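Local structure of CBS domain protein (Sulfolobus tokodaii, 2EF7) at residues V17-I26 with S64-F72; V38-P46 with P102-I113. The protein is of unknown function but carries a pair of CBS domains, modules that in relatives often bind adenosine nucleotides and regulate the activity of partner proteins. All coordinates share one frame; numbering follows the deposited sequence.

Interaction 1 (V17-I26 with S64-F72); sequences VTKDAKLNDI and SLETKAEEF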
loop_
_atom_site.group_PDB
_atom_site.type_symbol
_atom_site.label_atom_id
_atom_site.label_comp_id
_atom_site.label_asym_id
_atom_site.label_seq_id
_atom_site.Cartn_x
_atom_site.Cartn_y
_atom_site.Cartn_z
ATOM N N VAL A 17 -11.761 -23.657 12.293
ATOM C CA VAL A 17 -12.328 -24.363 13.441
ATOM C C VAL A 17 -13.654 -24.908 12.954
ATOM O O VAL A 17 -14.264 -24.327 12.053
ATOM C CB VAL A 17 -12.571 -23.415 14.657
ATOM C CG1 VAL A 17 -11.249 -22.785 15.101
ATOM C CG2 VAL A 17 -13.601 -22.336 14.293
ATOM N N THR A 18 -14.106 -26.013 13.533
ATOM C CA THR A 18 -15.363 -26.605 13.105
ATOM C C THR A 18 -16.531 -25.777 13.615
ATOM O O THR A 18 -16.404 -25.044 14.596
ATOM C CB THR A 18 -15.509 -28.050 13.611
ATOM O OG1 THR A 18 -15.671 -28.046 15.030
ATOM C CG2 THR A 18 -14.274 -28.852 13.268
ATOM N N LYS A 19 -17.674 -25.904 12.949
ATOM C CA LYS A 19 -18.857 -25.133 13.319
ATOM C C LYS A 19 -19.399 -25.361 14.728
ATOM O O LYS A 19 -20.239 -24.596 15.195
ATOM C CB LYS A 19 -19.971 -25.352 12.291
ATOM C CG LYS A 19 -20.510 -26.762 12.215
ATOM C CD LYS A 19 -21.730 -26.803 11.298
ATOM C CE LYS A 19 -22.290 -28.215 11.180
ATOM N NZ LYS A 19 -23.540 -28.245 10.372
ATOM N N ASP A 20 -18.937 -26.401 15.413
ATOM C CA ASP A 20 -19.409 -26.633 16.774
ATOM C C ASP A 20 -18.303 -26.400 17.815
ATOM O O ASP A 20 -18.467 -26.727 18.989
ATOM C CB ASP A 20 -19.987 -28.042 16.910
ATOM C CG ASP A 20 -18.927 -29.117 16.859
ATOM O OD1 ASP A 20 -17.923 -28.940 16.138
ATOM O OD2 ASP A 20 -19.109 -30.151 17.536
ATOM N N ALA A 21 -17.184 -25.820 17.377
ATOM C CA ALA A 21 -16.068 -25.519 18.271
ATOM C C ALA A 21 -16.562 -24.496 19.289
ATOM O O ALA A 21 -17.348 -23.615 18.943
ATOM C CB ALA A 21 -14.913 -24.948 17.474
ATOM N N LYS A 22 -16.104 -24.597 20.534
ATOM C CA LYS A 22 -16.557 -23.671 21.578
ATOM C C LYS A 22 -15.784 -22.356 21.581
ATOM O O LYS A 22 -14.602 -22.320 21.251
ATOM C CB LYS A 22 -16.454 -24.333 22.954
ATOM C CG LYS A 22 -17.268 -25.608 23.097
ATOM C CD LYS A 22 -16.929 -26.317 24.400
ATOM C CE LYS A 22 -17.649 -27.650 24.534
ATOM N NZ LYS A 22 -19.126 -27.480 24.637
ATOM N N LEU A 23 -16.459 -21.282 21.966
ATOM C CA LEU A 23 -15.844 -19.968 21.987
ATOM C C LEU A 23 -14.491 -19.971 22.680
ATOM O O LEU A 23 -13.512 -19.482 22.123
ATOM C CB LEU A 23 -16.780 -18.951 22.653
ATOM C CG LEU A 23 -16.318 -17.487 22.698
ATOM C CD1 LEU A 23 -17.523 -16.570 22.804
ATOM C CD2 LEU A 23 -15.381 -17.261 23.877
ATOM N N ASN A 24 -14.411 -20.541 23.879
ATOM C CA ASN A 24 -13.132 -20.533 24.578
ATOM C C ASN A 24 -12.026 -21.282 23.844
ATOM O O ASN A 24 -10.870 -20.853 23.880
ATOM C CB ASN A 24 -13.272 -21.060 26.014
ATOM C CG ASN A 24 -13.598 -22.531 26.067
ATOM O OD1 ASN A 24 -14.586 -22.982 25.491
ATOM N ND2 ASN A 24 -12.767 -23.291 26.766
ATOM N N ASP A 25 -12.355 -22.381 23.171
ATOM C CA ASP A 25 -11.321 -23.117 22.443
ATOM C C ASP A 25 -10.861 -22.313 21.230
ATOM O O ASP A 25 -9.672 -22.302 20.882
ATOM C CB ASP A 25 -11.825 -24.498 21.996
ATOM C CG ASP A 25 -12.107 -25.415 23.171
ATOM O OD1 ASP A 25 -11.360 -25.334 24.169
ATOM O OD2 ASP A 25 -13.058 -26.218 23.101
ATOM N N ILE A 26 -11.808 -21.634 20.595
ATOM C CA ILE A 26 -11.484 -20.816 19.429
ATOM C C ILE A 26 -10.583 -19.663 19.860
ATOM O O ILE A 26 -9.600 -19.343 19.180
ATOM C CB ILE A 26 -12.763 -20.239 18.788
ATOM C CG1 ILE A 26 -13.659 -21.381 18.293
ATOM C CG2 ILE A 26 -12.392 -19.296 17.653
ATOM C CD1 ILE A 26 -15.100 -20.949 17.985
ATOM N N SER A 64 -21.941 -17.593 26.768
ATOM C CA SER A 64 -20.974 -18.277 27.618
ATOM C C SER A 64 -19.763 -18.750 26.827
ATOM O O SER A 64 -19.725 -18.660 25.596
ATOM C CB SER A 64 -21.616 -19.484 28.302
ATOM O OG SER A 64 -21.795 -20.548 27.388
ATOM N N LEU A 65 -18.787 -19.280 27.557
ATOM C CA LEU A 65 -17.554 -19.776 26.971
ATOM C C LEU A 65 -17.763 -21.050 26.153
ATOM O O LEU A 65 -16.891 -21.442 25.377
ATOM C CB LEU A 65 -16.523 -20.052 28.074
ATOM C CG LEU A 65 -16.078 -18.909 28.990
ATOM C CD1 LEU A 65 -15.013 -19.435 29.956
ATOM C CD2 LEU A 65 -15.525 -17.762 28.165
ATOM N N GLU A 66 -18.908 -21.702 26.330
ATOM C CA GLU A 66 -19.198 -22.934 25.593
ATOM C C GLU A 66 -19.959 -22.690 24.278
ATOM O O GLU A 66 -20.230 -23.625 23.523
ATOM C CB GLU A 66 -20.005 -23.906 26.465
ATOM C CG GLU A 66 -19.262 -24.475 27.661
ATOM C CD GLU A 66 -19.233 -23.527 28.846
ATOM O OE1 GLU A 66 -20.319 -23.067 29.266
ATOM O OE2 GLU A 66 -18.129 -23.247 29.364
ATOM N N THR A 67 -20.293 -21.438 24.003
ATOM C CA THR A 67 -21.041 -21.107 22.796
ATOM C C THR A 67 -20.349 -21.652 21.535
ATOM O O THR A 67 -19.153 -21.451 21.326
ATOM C CB THR A 67 -21.230 -19.581 22.691
ATOM O OG1 THR A 67 -21.769 -19.084 23.926
ATOM C CG2 THR A 67 -22.190 -19.236 21.554
ATOM N N LYS A 68 -21.105 -22.358 20.705
ATOM C CA LYS A 68 -20.555 -22.942 19.485
ATOM C C LYS A 68 -20.266 -21.894 18.413
ATOM O O LYS A 68 -20.939 -20.869 18.322
ATOM C CB LYS A 68 -21.510 -24.008 18.930
ATOM C CG LYS A 68 -21.720 -25.212 19.867
ATOM C CD LYS A 68 -22.574 -26.300 19.219
ATOM C CE LYS A 68 -23.910 -25.743 18.736
ATOM N NZ LYS A 68 -24.651 -26.668 17.825
ATOM N N ALA A 69 -19.257 -22.171 17.596
ATOM C CA ALA A 69 -18.846 -21.271 16.532
ATOM C C ALA A 69 -20.001 -20.783 15.662
ATOM O O ALA A 69 -20.167 -19.578 15.459
ATOM C CB ALA A 69 -17.788 -21.952 15.661
ATOM N N GLU A 70 -20.805 -21.710 15.154
ATOM C CA GLU A 70 -21.908 -21.332 14.275
ATOM C C GLU A 70 -22.917 -20.366 14.894
ATOM O O GLU A 70 -23.670 -19.722 14.172
ATOM C CB GLU A 70 -22.632 -22.586 13.760
ATOM C CG GLU A 70 -23.410 -23.355 14.812
ATOM C CD GLU A 70 -23.860 -24.726 14.322
ATOM O OE1 GLU A 70 -24.284 -24.829 13.149
ATOM O OE2 GLU A 70 -23.796 -25.695 15.114
ATOM N N GLU A 71 -22.927 -20.247 16.220
ATOM C CA GLU A 71 -23.879 -19.356 16.879
ATOM C C GLU A 71 -23.468 -17.888 16.924
ATOM O O GLU A 71 -24.306 -17.032 17.189
ATOM C CB GLU A 71 -24.148 -19.808 18.315
ATOM C CG GLU A 71 -24.665 -21.226 18.472
ATOM C CD GLU A 71 -25.031 -21.538 19.916
ATOM O OE1 GLU A 71 -26.023 -20.956 20.408
ATOM O OE2 GLU A 71 -24.324 -22.347 20.562
ATOM N N PHE A 72 -22.196 -17.584 16.676
ATOM C CA PHE A 72 -21.763 -16.190 16.744
ATOM C C PHE A 72 -20.823 -15.744 15.643
ATOM O O PHE A 72 -20.380 -14.594 15.620
ATOM C CB PHE A 72 -21.132 -15.899 18.114
ATOM C CG PHE A 72 -19.809 -16.573 18.350
ATOM C CD1 PHE A 72 -18.618 -15.875 18.173
ATOM C CD2 PHE A 72 -19.751 -17.896 18.799
ATOM C CE1 PHE A 72 -17.383 -16.480 18.448
ATOM C CE2 PHE A 72 -18.529 -18.514 19.072
ATOM C CZ PHE A 72 -17.342 -17.806 18.900
HETATM O O HOH W 1 -21.068 -26.048 23.220
#
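Lys68 lies alongside the turn at Lys19 and Asp20, its aliphatic stem packing while its charge serves elsewhere. CB rests by the carbonyl of Lys19, CG lies 3.7 Å from Asp20 O, and CD touches Asp20 CB at 3.9 Å. A bend at the third torsion (chi3 -55°) turns the end back to its own segment, where NZ forms a salt bridge with Glu70 OE2 at 3.0 Å. Cut back to an alanine, the position would lose the CG and CD along Asp20, and Glu70 OE2 would probably be left without its lysine partner. The contact borders the sheet built around the first CBS domain: strand 16-18 passes through a type I turn into helix 23-33, whose N-cap is Lys22, while 64-72 leads from helix 52-60 to strand 74-75, the last of that sheet. Ala69 N gives a hydrogen bond to Ala21 O (2.7 Å), and Leu23 N one to Thr67 O. Asn24 N reaches Leu65 O in the carbonyl plane, on a lone pair, at 3.0 Å. On the buried side, Leu23 CD1 lies over one face of the Phe72 ring, offset toward its rim, while Ile26 CD1 meets Ala69 CB. Ile59 of the second subunit packs on Leu23.

Interaction 2 (V38-P46 with P102-I113); sequences VIVVDGNKP and PVVDDKGNLKGI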
loop_
_atom_site.group_PDB
_atom_site.type_symbol
_atom_site.label_atom_id
_atom_site.label_comp_id
_atom_site.label_asym_id
_atom_site.label_seq_id
_atom_site.Cartn_x
_atom_site.Cartn_y
_atom_site.Cartn_z
ATOM N N VAL A 38 -10.539 -16.704 12.183
ATOM C CA VAL A 38 -10.423 -18.071 11.716
ATOM C C VAL A 38 -11.616 -18.368 10.828
ATOM O O VAL A 38 -12.669 -17.751 10.951
ATOM C CB VAL A 38 -10.409 -19.100 12.881
ATOM C CG1 VAL A 38 -9.161 -18.915 13.732
ATOM C CG2 VAL A 38 -11.665 -18.948 13.733
ATOM N N ILE A 39 -11.439 -19.310 9.922
ATOM C CA ILE A 39 -12.520 -19.717 9.044
ATOM C C ILE A 39 -13.284 -20.804 9.777
ATOM O O ILE A 39 -12.680 -21.672 10.398
ATOM C CB ILE A 39 -11.971 -20.320 7.744
ATOM C CG1 ILE A 39 -11.116 -19.283 7.023
ATOM C CG2 ILE A 39 -13.124 -20.822 6.868
ATOM C CD1 ILE A 39 -11.884 -18.015 6.656
ATOM N N VAL A 40 -14.610 -20.752 9.735
ATOM C CA VAL A 40 -15.392 -21.801 10.369
ATOM C C VAL A 40 -15.752 -22.781 9.246
ATOM O O VAL A 40 -16.232 -22.360 8.185
ATOM C CB VAL A 40 -16.684 -21.265 10.994
ATOM C CG1 VAL A 40 -17.420 -22.405 11.673
ATOM C CG2 VAL A 40 -16.361 -20.126 11.997
ATOM N N VAL A 41 -15.486 -24.068 9.457
ATOM C CA VAL A 41 -15.802 -25.064 8.445
ATOM C C VAL A 41 -16.786 -26.103 8.934
ATOM O O VAL A 41 -16.933 -26.345 10.137
ATOM C CB VAL A 41 -14.549 -25.824 7.921
ATOM C CG1 VAL A 41 -13.578 -24.853 7.269
ATOM C CG2 VAL A 41 -13.880 -26.588 9.044
ATOM N N ASP A 42 -17.470 -26.695 7.964
ATOM C CA ASP A 42 -18.451 -27.739 8.182
ATOM C C ASP A 42 -17.868 -28.839 7.310
ATOM O O ASP A 42 -17.996 -28.786 6.093
ATOM C CB ASP A 42 -19.810 -27.296 7.636
ATOM C CG ASP A 42 -20.914 -28.307 7.907
ATOM O OD1 ASP A 42 -20.640 -29.524 7.884
ATOM O OD2 ASP A 42 -22.068 -27.881 8.128
ATOM N N GLY A 43 -17.196 -29.808 7.924
ATOM C CA GLY A 43 -16.587 -30.878 7.156
ATOM C C GLY A 43 -15.645 -30.358 6.075
ATOM O O GLY A 43 -15.770 -30.726 4.903
ATOM N N ASN A 44 -14.707 -29.499 6.470
ATOM C CA ASN A 44 -13.722 -28.901 5.561
ATOM C C ASN A 44 -14.259 -27.788 4.659
ATOM O O ASN A 44 -13.489 -27.111 3.971
ATOM C CB ASN A 44 -13.073 -29.968 4.683
ATOM C CG ASN A 44 -12.421 -31.066 5.489
ATOM O OD1 ASN A 44 -11.668 -30.798 6.427
ATOM N ND2 ASN A 44 -12.700 -32.316 5.122
ATOM N N LYS A 45 -15.568 -27.585 4.651
ATOM C CA LYS A 45 -16.135 -26.547 3.802
ATOM C C LYS A 45 -16.442 -25.287 4.598
ATOM O O LYS A 45 -17.087 -25.354 5.637
ATOM C CB LYS A 45 -17.392 -27.078 3.113
ATOM C CG LYS A 45 -17.094 -28.299 2.231
ATOM C CD LYS A 45 -18.340 -28.826 1.543
ATOM C CE LYS A 45 -18.003 -29.909 0.509
ATOM N NZ LYS A 45 -17.243 -31.045 1.095
ATOM N N PRO A 46 -15.979 -24.120 4.111
ATOM C CA PRO A 46 -16.175 -22.808 4.746
ATOM C C PRO A 46 -17.648 -22.436 4.905
ATOM O O PRO A 46 -18.387 -22.439 3.927
ATOM C CB PRO A 46 -15.477 -21.838 3.788
ATOM C CG PRO A 46 -14.517 -22.691 3.024
ATOM C CD PRO A 46 -15.277 -23.973 2.823
ATOM N N PRO A 102 -12.735 -16.942 1.055
ATOM C CA PRO A 102 -12.174 -18.259 1.357
ATOM C C PRO A 102 -11.968 -18.921 -0.010
ATOM O O PRO A 102 -12.758 -18.691 -0.934
ATOM C CB PRO A 102 -13.294 -18.937 2.134
ATOM C CG PRO A 102 -13.961 -17.805 2.815
ATOM C CD PRO A 102 -14.017 -16.746 1.751
ATOM N N VAL A 103 -10.922 -19.723 -0.156
ATOM C CA VAL A 103 -10.680 -20.392 -1.431
ATOM C C VAL A 103 -10.851 -21.892 -1.203
ATOM O O VAL A 103 -10.342 -22.435 -0.219
ATOM C CB VAL A 103 -9.246 -20.117 -1.962
ATOM C CG1 VAL A 103 -9.063 -20.768 -3.342
ATOM C CG2 VAL A 103 -8.993 -18.611 -2.052
ATOM N N VAL A 104 -11.583 -22.555 -2.091
ATOM C CA VAL A 104 -11.803 -23.996 -1.970
ATOM C C VAL A 104 -11.311 -24.745 -3.202
ATOM O O VAL A 104 -11.044 -24.140 -4.244
ATOM C CB VAL A 104 -13.302 -24.330 -1.793
ATOM C CG1 VAL A 104 -13.820 -23.762 -0.470
ATOM C CG2 VAL A 104 -14.101 -23.789 -2.973
ATOM N N ASP A 105 -11.175 -26.062 -3.089
ATOM C CA ASP A 105 -10.758 -26.845 -4.241
ATOM C C ASP A 105 -12.033 -27.271 -4.954
ATOM O O ASP A 105 -13.125 -26.876 -4.550
ATOM C CB ASP A 105 -9.906 -28.052 -3.812
ATOM C CG ASP A 105 -10.623 -28.978 -2.841
ATOM O OD1 ASP A 105 -9.927 -29.787 -2.198
ATOM O OD2 ASP A 105 -11.866 -28.914 -2.729
ATOM N N ASP A 106 -11.898 -28.062 -6.016
ATOM C CA ASP A 106 -13.043 -28.527 -6.794
ATOM C C ASP A 106 -14.090 -29.292 -5.980
ATOM O O ASP A 106 -15.251 -29.392 -6.381
ATOM C CB ASP A 106 -12.552 -29.395 -7.960
ATOM C CG ASP A 106 -11.699 -30.579 -7.496
ATOM O OD1 ASP A 106 -10.614 -30.359 -6.909
ATOM O OD2 ASP A 106 -12.117 -31.736 -7.720
ATOM N N LYS A 107 -13.688 -29.839 -4.840
ATOM C CA LYS A 107 -14.630 -30.581 -4.009
ATOM C C LYS A 107 -15.266 -29.700 -2.928
ATOM O O LYS A 107 -16.089 -30.169 -2.135
ATOM C CB LYS A 107 -13.932 -31.789 -3.378
ATOM C CG LYS A 107 -13.555 -32.887 -4.380
ATOM C CD LYS A 107 -14.799 -33.513 -5.003
ATOM C CE LYS A 107 -14.459 -34.638 -5.983
ATOM N NZ LYS A 107 -13.859 -34.151 -7.258
ATOM N N GLY A 108 -14.874 -28.426 -2.900
ATOM C CA GLY A 108 -15.430 -27.492 -1.932
ATOM C C GLY A 108 -14.675 -27.326 -0.624
ATOM O O GLY A 108 -15.101 -26.552 0.232
ATOM N N ASN A 109 -13.555 -28.034 -0.477
ATOM C CA ASN A 109 -12.746 -27.979 0.733
ATOM C C ASN A 109 -11.839 -26.763 0.811
ATOM O O ASN A 109 -11.244 -26.350 -0.185
ATOM C CB ASN A 109 -11.901 -29.249 0.854
ATOM C CG ASN A 109 -12.752 -30.500 0.968
ATOM O OD1 ASN A 109 -13.636 -30.591 1.822
ATOM N ND2 ASN A 109 -12.491 -31.470 0.105
ATOM N N LEU A 110 -11.726 -26.208 2.015
ATOM C CA LEU A 110 -10.907 -25.027 2.267
ATOM C C LEU A 110 -9.435 -25.254 1.910
ATOM O O LEU A 110 -8.842 -26.260 2.307
ATOM C CB LEU A 110 -11.031 -24.626 3.741
ATOM C CG LEU A 110 -10.321 -23.363 4.232
ATOM C CD1 LEU A 110 -10.833 -22.123 3.483
ATOM C CD2 LEU A 110 -10.578 -23.223 5.728
ATOM N N LYS A 111 -8.859 -24.320 1.149
ATOM C CA LYS A 111 -7.454 -24.403 0.732
ATOM C C LYS A 111 -6.667 -23.144 1.078
ATOM O O LYS A 111 -5.448 -23.190 1.220
ATOM C CB LYS A 111 -7.354 -24.650 -0.783
ATOM C CG LYS A 111 -7.764 -26.050 -1.233
ATOM C CD LYS A 111 -6.735 -27.076 -0.793
ATOM C CE LYS A 111 -7.250 -28.490 -0.960
ATOM N NZ LYS A 111 -6.244 -29.490 -0.505
ATOM N N GLY A 112 -7.358 -22.015 1.195
ATOM C CA GLY A 112 -6.687 -20.772 1.520
ATOM C C GLY A 112 -7.621 -19.576 1.565
ATOM O O GLY A 112 -8.847 -19.730 1.563
ATOM N N ILE A 113 -7.027 -18.385 1.598
ATOM C CA ILE A 113 -7.749 -17.117 1.641
ATOM C C ILE A 113 -7.074 -16.160 0.662
ATOM O O ILE A 113 -5.849 -16.052 0.664
ATOM C CB ILE A 113 -7.675 -16.469 3.055
ATOM C CG1 ILE A 113 -8.442 -17.316 4.060
ATOM C CG2 ILE A 113 -8.230 -15.048 3.017
ATOM C CD1 ILE A 113 -9.899 -17.479 3.719
#
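In the seam between the two halves of a CBS pair, the hairpin of one CBS domain faces that of the other, and here Leu110 of the second is received by Ile39, Val41 and Pro46 of the first. Leu110 is swung toward the first hairpin by a chi1 of -177°, which sets CG opposite the backbone N, and its two methyls take different partners: CD2 rests in the notch formed by Ile39 CG2 and Val41 CG1, 3.7 Å from each, whereas CD1 meets Pro46 CG at 3.8 Å. Ile39 and Ile113 reach toward each other tip to tip, their CD1 atoms 3.6 Å apart. The Pro46 ring packs beside Leu110, its CD against Val104 CG1 at 3.6 Å and its CB beside Pro102 CB. A lone backbone bond joins the segments, from Leu110 N to Asn44 O, 2.8 Å long and nearly straight at 165°. Asn44 belongs to the type I' turn closing the first hairpin; the second hairpin is shaped by Asp105, whose OD2 accepts from Lys107 N and Asn109 N on opposite faces of its carboxylate, the former bond making an Asx turn. Toward solvent the Lys45 stem runs past this loop, CG 3.3 Å from Gly108 O. Asn109 OD1 comes to 3.0 Å from Asn44 CB, with the two amide planes nearly perpendicular, 84° apart. Strand 16-18 borders the apolar cluster through Ser16, which touches Ile39, Val41 and Leu110, while on the far side of strand 37-42 Val38 packs against Ile26 and Met30 of helix 23-33.

Overall arrangement
Both interactions draw on the sheet of the first CBS domain, in which strands 16-18 and 37-42 are neighbours, and both are partly buried. The centre of interaction 1 lies about 16 Å from the centre of the chain; this contact ties the start of helix 23-33 and the turn before it to the connection into strand 74-75, mainly through backbone hydrogen bonds. The centre of interaction 2 lies about 8 Å from the chain centre; it joins the two domains through apolar side chains, with polar groups on its solvent side. They meet directly in a salt bridge of Lys19 with Asp42. Interaction 1 also reaches the second subunit, whereas no other chain of the assembly touches interaction 2.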